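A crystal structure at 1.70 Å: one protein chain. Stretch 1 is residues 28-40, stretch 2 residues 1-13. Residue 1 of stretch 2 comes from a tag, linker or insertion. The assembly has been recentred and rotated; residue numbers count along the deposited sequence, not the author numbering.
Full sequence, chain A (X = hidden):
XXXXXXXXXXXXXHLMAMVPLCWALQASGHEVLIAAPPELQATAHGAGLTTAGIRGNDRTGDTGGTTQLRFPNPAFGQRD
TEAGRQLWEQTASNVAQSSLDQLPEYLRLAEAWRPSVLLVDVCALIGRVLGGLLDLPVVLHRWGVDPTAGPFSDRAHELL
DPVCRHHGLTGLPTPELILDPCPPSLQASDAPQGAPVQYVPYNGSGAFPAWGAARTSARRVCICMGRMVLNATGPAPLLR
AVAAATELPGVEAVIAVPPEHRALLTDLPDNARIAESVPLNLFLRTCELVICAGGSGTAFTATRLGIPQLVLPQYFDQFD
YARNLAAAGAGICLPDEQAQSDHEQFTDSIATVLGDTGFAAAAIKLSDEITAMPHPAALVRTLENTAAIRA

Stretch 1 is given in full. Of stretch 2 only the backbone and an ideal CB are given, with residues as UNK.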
# COMPACT_ATOMS: atom_id res chain seq x y z
N SER A 28 -8.02 1.54 9.25
CA SER A 28 -8.91 1.55 10.37
C SER A 28 -8.30 1.01 11.66
O SER A 28 -9.04 0.67 12.57
CB SER A 28 -10.21 0.85 10.05
OG SER A 28 -10.01 -0.46 9.69
N GLY A 29 -6.97 0.97 11.72
CA GLY A 29 -6.23 0.62 12.92
C GLY A 29 -5.96 -0.85 13.22
O GLY A 29 -5.49 -1.18 14.32
N HIS A 30 -6.31 -1.76 12.32
CA HIS A 30 -5.99 -3.18 12.52
C HIS A 30 -4.64 -3.59 11.93
O HIS A 30 -4.02 -2.85 11.15
CB HIS A 30 -7.10 -4.05 11.90
CG HIS A 30 -8.47 -3.66 12.37
ND1 HIS A 30 -8.91 -3.90 13.66
CD2 HIS A 30 -9.43 -2.92 11.78
CE1 HIS A 30 -10.12 -3.40 13.81
NE2 HIS A 30 -10.46 -2.77 12.69
N GLU A 31 -4.17 -4.76 12.34
CA GLU A 31 -2.87 -5.23 11.85
C GLU A 31 -3.13 -6.32 10.82
O GLU A 31 -4.10 -7.10 10.97
CB GLU A 31 -2.10 -5.83 12.98
CG GLU A 31 -1.43 -4.78 13.87
CD GLU A 31 -0.80 -5.47 15.03
OE1 GLU A 31 -1.53 -5.75 16.02
OE2 GLU A 31 0.38 -5.88 14.87
N VAL A 32 -2.29 -6.35 9.79
CA VAL A 32 -2.47 -7.31 8.68
C VAL A 32 -1.12 -7.91 8.37
O VAL A 32 -0.11 -7.19 8.32
CB VAL A 32 -2.93 -6.55 7.47
CG1 VAL A 32 -2.85 -7.41 6.16
CG2 VAL A 32 -4.40 -5.87 7.77
N LEU A 33 -1.09 -9.22 8.18
CA LEU A 33 0.15 -9.87 7.76
C LEU A 33 -0.21 -10.87 6.66
O LEU A 33 -1.19 -11.67 6.80
CB LEU A 33 0.73 -10.65 8.97
CG LEU A 33 2.11 -11.37 8.82
CD1 LEU A 33 3.27 -10.38 8.55
CD2 LEU A 33 2.52 -12.19 10.08
N ILE A 34 0.57 -10.86 5.57
CA ILE A 34 0.31 -11.75 4.43
C ILE A 34 1.21 -13.02 4.51
O ILE A 34 2.44 -12.89 4.44
CB ILE A 34 0.71 -11.03 3.13
CG1 ILE A 34 0.05 -9.65 3.05
CG2 ILE A 34 0.32 -11.90 1.88
CD1 ILE A 34 -1.35 -9.71 3.04
N ALA A 35 0.64 -14.23 4.63
CA ALA A 35 1.51 -15.41 4.61
C ALA A 35 1.89 -15.60 3.11
O ALA A 35 1.00 -15.79 2.24
CB ALA A 35 0.72 -16.66 5.16
N ALA A 36 3.17 -15.51 2.78
CA ALA A 36 3.62 -15.38 1.41
C ALA A 36 4.70 -16.40 1.09
O ALA A 36 5.80 -16.38 1.70
CB ALA A 36 4.16 -13.99 1.14
N PRO A 37 4.41 -17.30 0.16
CA PRO A 37 5.54 -18.06 -0.35
C PRO A 37 6.31 -17.11 -1.28
O PRO A 37 5.81 -16.00 -1.59
CB PRO A 37 4.89 -19.21 -1.16
CG PRO A 37 3.60 -18.73 -1.56
CD PRO A 37 3.17 -17.56 -0.60
N PRO A 38 7.49 -17.54 -1.76
CA PRO A 38 8.39 -16.72 -2.61
C PRO A 38 7.70 -16.03 -3.77
O PRO A 38 8.02 -14.85 -4.04
CB PRO A 38 9.36 -17.77 -3.15
CG PRO A 38 9.51 -18.65 -1.92
CD PRO A 38 8.06 -18.88 -1.54
N GLU A 39 6.73 -16.72 -4.40
CA GLU A 39 5.97 -16.24 -5.58
C GLU A 39 5.20 -14.94 -5.33
O GLU A 39 4.92 -14.19 -6.26
CB GLU A 39 4.94 -17.28 -6.06
CG GLU A 39 5.50 -18.52 -6.71
CD GLU A 39 5.92 -19.60 -5.70
OE1 GLU A 39 5.60 -19.50 -4.50
OE2 GLU A 39 6.61 -20.57 -6.14
N LEU A 40 4.85 -14.72 -4.06
CA LEU A 40 3.96 -13.63 -3.72
C LEU A 40 4.67 -12.49 -3.03
O LEU A 40 4.10 -11.44 -2.85
CB LEU A 40 2.84 -14.13 -2.80
CG LEU A 40 1.60 -14.80 -3.34
CD1 LEU A 40 0.63 -14.82 -2.13
CD2 LEU A 40 1.02 -14.04 -4.55
N UNK A 1 -9.65 -4.69 18.07
CA UNK A 1 -8.38 -4.60 17.31
C UNK A 1 -8.08 -5.97 16.75
O UNK A 1 -7.81 -6.91 17.52
CB UNK A 1 -7.22 -4.11 18.18
N UNK A 2 -8.14 -6.10 15.43
CA UNK A 2 -8.00 -7.42 14.83
C UNK A 2 -6.56 -7.57 14.41
O UNK A 2 -5.86 -6.62 14.03
CB UNK A 2 -8.95 -7.62 13.65
N UNK A 3 -6.12 -8.81 14.45
CA UNK A 3 -4.91 -9.20 13.77
C UNK A 3 -5.35 -10.14 12.63
O UNK A 3 -5.81 -11.27 12.90
CB UNK A 3 -3.91 -9.86 14.72
N UNK A 4 -5.24 -9.67 11.38
CA UNK A 4 -5.72 -10.43 10.24
C UNK A 4 -4.58 -11.12 9.52
O UNK A 4 -3.77 -10.42 8.89
CB UNK A 4 -6.48 -9.52 9.27
N UNK A 5 -4.61 -12.47 9.48
CA UNK A 5 -3.62 -13.24 8.67
C UNK A 5 -4.27 -13.51 7.33
O UNK A 5 -5.37 -14.15 7.33
CB UNK A 5 -3.20 -14.55 9.35
N UNK A 6 -3.59 -13.12 6.27
CA UNK A 6 -4.12 -13.25 4.95
C UNK A 6 -3.44 -14.46 4.29
O UNK A 6 -2.19 -14.60 4.34
CB UNK A 6 -3.91 -11.97 4.15
N UNK A 7 -4.27 -15.36 3.75
CA UNK A 7 -3.78 -16.62 3.22
C UNK A 7 -4.21 -16.70 1.76
O UNK A 7 -5.34 -17.10 1.47
CB UNK A 7 -4.30 -17.81 4.03
N UNK A 8 -3.35 -16.20 0.84
CA UNK A 8 -3.71 -16.23 -0.54
C UNK A 8 -3.14 -17.46 -1.22
O UNK A 8 -2.25 -18.13 -0.65
CB UNK A 8 -3.24 -14.95 -1.24
N UNK A 9 -3.65 -17.79 -2.40
CA UNK A 9 -2.99 -18.74 -3.27
C UNK A 9 -1.75 -18.07 -3.82
O UNK A 9 -1.71 -16.83 -3.92
CB UNK A 9 -3.91 -19.22 -4.39
N UNK A 10 -0.71 -18.86 -4.18
CA UNK A 10 0.47 -18.18 -4.66
C UNK A 10 0.32 -17.65 -6.07
O UNK A 10 1.16 -17.92 -6.89
CB UNK A 10 1.67 -19.12 -4.59
N UNK A 11 -0.74 -16.91 -6.36
CA UNK A 11 -0.84 -16.19 -7.60
C UNK A 11 -1.05 -14.71 -7.33
O UNK A 11 -2.04 -14.32 -6.63
CB UNK A 11 -1.97 -16.75 -8.46
N UNK A 12 -0.19 -13.87 -7.92
CA UNK A 12 -0.28 -12.42 -7.68
C UNK A 12 -1.64 -11.84 -7.88
O UNK A 12 -2.02 -11.00 -7.04
CB UNK A 12 0.70 -11.68 -8.59
N UNK A 13 -2.39 -12.22 -8.94
CA UNK A 13 -3.72 -11.59 -9.14
C UNK A 13 -4.70 -11.83 -7.98
O UNK A 13 -5.53 -10.99 -7.70
CB UNK A 13 -4.35 -12.12 -10.43

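Positions 3 to 7 form a strand that runs parallel to strand 31-36, so neighbouring side chains alternate between two faces of the sheet, and much of what suits each position follows from the register.

At position 1 the ideal CB lies sideways, 4.8 Å from His30 ND1 and 5.1 Å from Gly29 O. A carbonyl and the Glu31 carboxylate are within reach of a longer side chain, so a polar or basic group would suit. The residue is His1, from an expression tag, and so not part of the natural protein.

The amide of position 2 donates to His30 ND1 (N to ND1 2.9 Å, 168°), which excludes proline but otherwise leaves the side chain open, while its carbonyl O receives Glu31 N at 3.0 Å. The CB lies 3.7 Å from His30 ND1, beside the imidazole, where an aliphatic, aromatic or flexible chain could cover the ring. Met2 does so: its CE sits 3.3 Å from the centroid of the His30 ring, almost on the ring normal, a CH-pi contact.

Position 3 pairs with Glu31 and shares its face. A carboxylate there favours a basic residue, although a polar one would fit. Arg3 brings opposite charge near, beyond a salt bridge; NE and NH1 bond elsewhere in the structure.

Position 4 turns to the other face, with CB 4.5 Å from Val32 CG2, so valine, isoleucine or another aliphatic would suit. Its N donates to Glu31 O (2.8 Å), which excludes proline, and its O accepts from Leu33 N (3.0 Å). The residue is Val4 (t), which packs on Val32.

Position 5 returns to the face of Glu31 and Leu33. With Leu33 and Ala35 nearby, valine, isoleucine or leucine would serve. Leu5 (t, p) extends CD1 to 4.2 Å from Ala35 CB and 4.3 Å from Leu33 CB.

Position 6 meets Val32 and Ile34; its ideal CB is already 3.6 Å from Ile34 CD1, which argues for a small or branched aliphatic. Val6 adds CG2 at 3.9 Å from Val32 CG1, while its N and O bond Leu33 O and Ala35 N, both at 2.9 Å.

Position 7 points away and stretch 1 sets little limit, though beta-branched residues suit a strand; it is Val7.

At position 8 the CB points toward stretch 1, 4.0 Å from Leu40 CD1, and its N makes no hydrogen bond to stretch 1, so proline or a modest apolar residue fits. Pro8 CG lies unusually close to Leu40 CD1, at 3.1 Å, and a water bridges Pro8 O and Ala35 O.

Position 9 points away, leaving the choice open, and holds Leu9.

Position 10 has its CB 3.6 Å from Pro37 CG, favouring a compact apolar residue; Pro10 also lies against Leu40.

Position 11 points away, just before a helix, where Ser, Thr, Asp or Asn are common; it is Tyr11.

Position 12, near Leu40 CD2, suits a small apolar residue in a helix's first turn, and is Pro12.

Position 13 points away, and stretch 1 leaves the choice open: Thr13.

Stretch 2 (1-13) HMRVLVVPLPYPT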
# COMPACT_ATOMS: atom_id res chain seq x y z
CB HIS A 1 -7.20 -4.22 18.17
CG HIS A 1 -5.93 -4.02 17.38
ND1 HIS A 1 -4.95 -4.99 17.27
CD2 HIS A 1 -5.48 -2.94 16.67
CE1 HIS A 1 -3.97 -4.52 16.51
NE2 HIS A 1 -4.26 -3.28 16.16
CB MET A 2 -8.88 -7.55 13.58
CG MET A 2 -10.41 -7.41 13.91
SD MET A 2 -11.27 -7.68 12.43
CE MET A 2 -11.00 -6.05 11.68
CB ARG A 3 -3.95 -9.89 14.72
CG ARG A 3 -2.96 -8.90 15.43
CD ARG A 3 -1.67 -9.61 16.08
NE ARG A 3 -2.17 -10.60 17.01
CZ ARG A 3 -2.67 -10.30 18.21
NH1 ARG A 3 -3.16 -11.27 19.01
NH2 ARG A 3 -2.66 -9.03 18.66
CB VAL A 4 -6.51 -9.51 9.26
CG1 VAL A 4 -7.15 -10.35 8.03
CG2 VAL A 4 -7.53 -8.69 10.05
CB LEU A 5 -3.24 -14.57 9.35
CG LEU A 5 -2.15 -15.43 8.68
CD1 LEU A 5 -0.83 -14.66 8.53
CD2 LEU A 5 -1.88 -16.71 9.51
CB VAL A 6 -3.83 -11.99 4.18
CG1 VAL A 6 -4.35 -12.10 2.71
CG2 VAL A 6 -4.40 -10.81 4.94
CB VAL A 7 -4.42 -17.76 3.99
CG1 VAL A 7 -3.90 -19.10 3.55
CG2 VAL A 7 -4.20 -17.56 5.50
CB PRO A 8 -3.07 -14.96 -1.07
CG PRO A 8 -1.82 -14.82 -0.19
CD PRO A 8 -2.20 -15.30 1.12
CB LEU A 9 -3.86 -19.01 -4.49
CG LEU A 9 -4.80 -20.20 -4.60
CD1 LEU A 9 -5.23 -20.17 -6.08
CD2 LEU A 9 -4.18 -21.48 -4.15
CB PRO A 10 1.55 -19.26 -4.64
CG PRO A 10 0.79 -20.55 -4.77
CD PRO A 10 -0.58 -20.34 -4.22
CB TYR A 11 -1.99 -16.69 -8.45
CG TYR A 11 -1.87 -18.16 -8.71
CD1 TYR A 11 -0.91 -18.68 -9.56
CD2 TYR A 11 -2.72 -19.03 -8.06
CE1 TYR A 11 -0.83 -20.08 -9.79
CE2 TYR A 11 -2.66 -20.38 -8.26
CZ TYR A 11 -1.73 -20.90 -9.11
OH TYR A 11 -1.75 -22.26 -9.23
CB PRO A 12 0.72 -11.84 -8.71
CG PRO A 12 1.77 -12.87 -8.75
CD PRO A 12 0.90 -14.17 -8.86
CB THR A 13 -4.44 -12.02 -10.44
OG1 THR A 13 -4.70 -13.42 -10.40
CG2 THR A 13 -3.62 -11.71 -11.68
O HOH W 1 -0.64 -18.03 2.10
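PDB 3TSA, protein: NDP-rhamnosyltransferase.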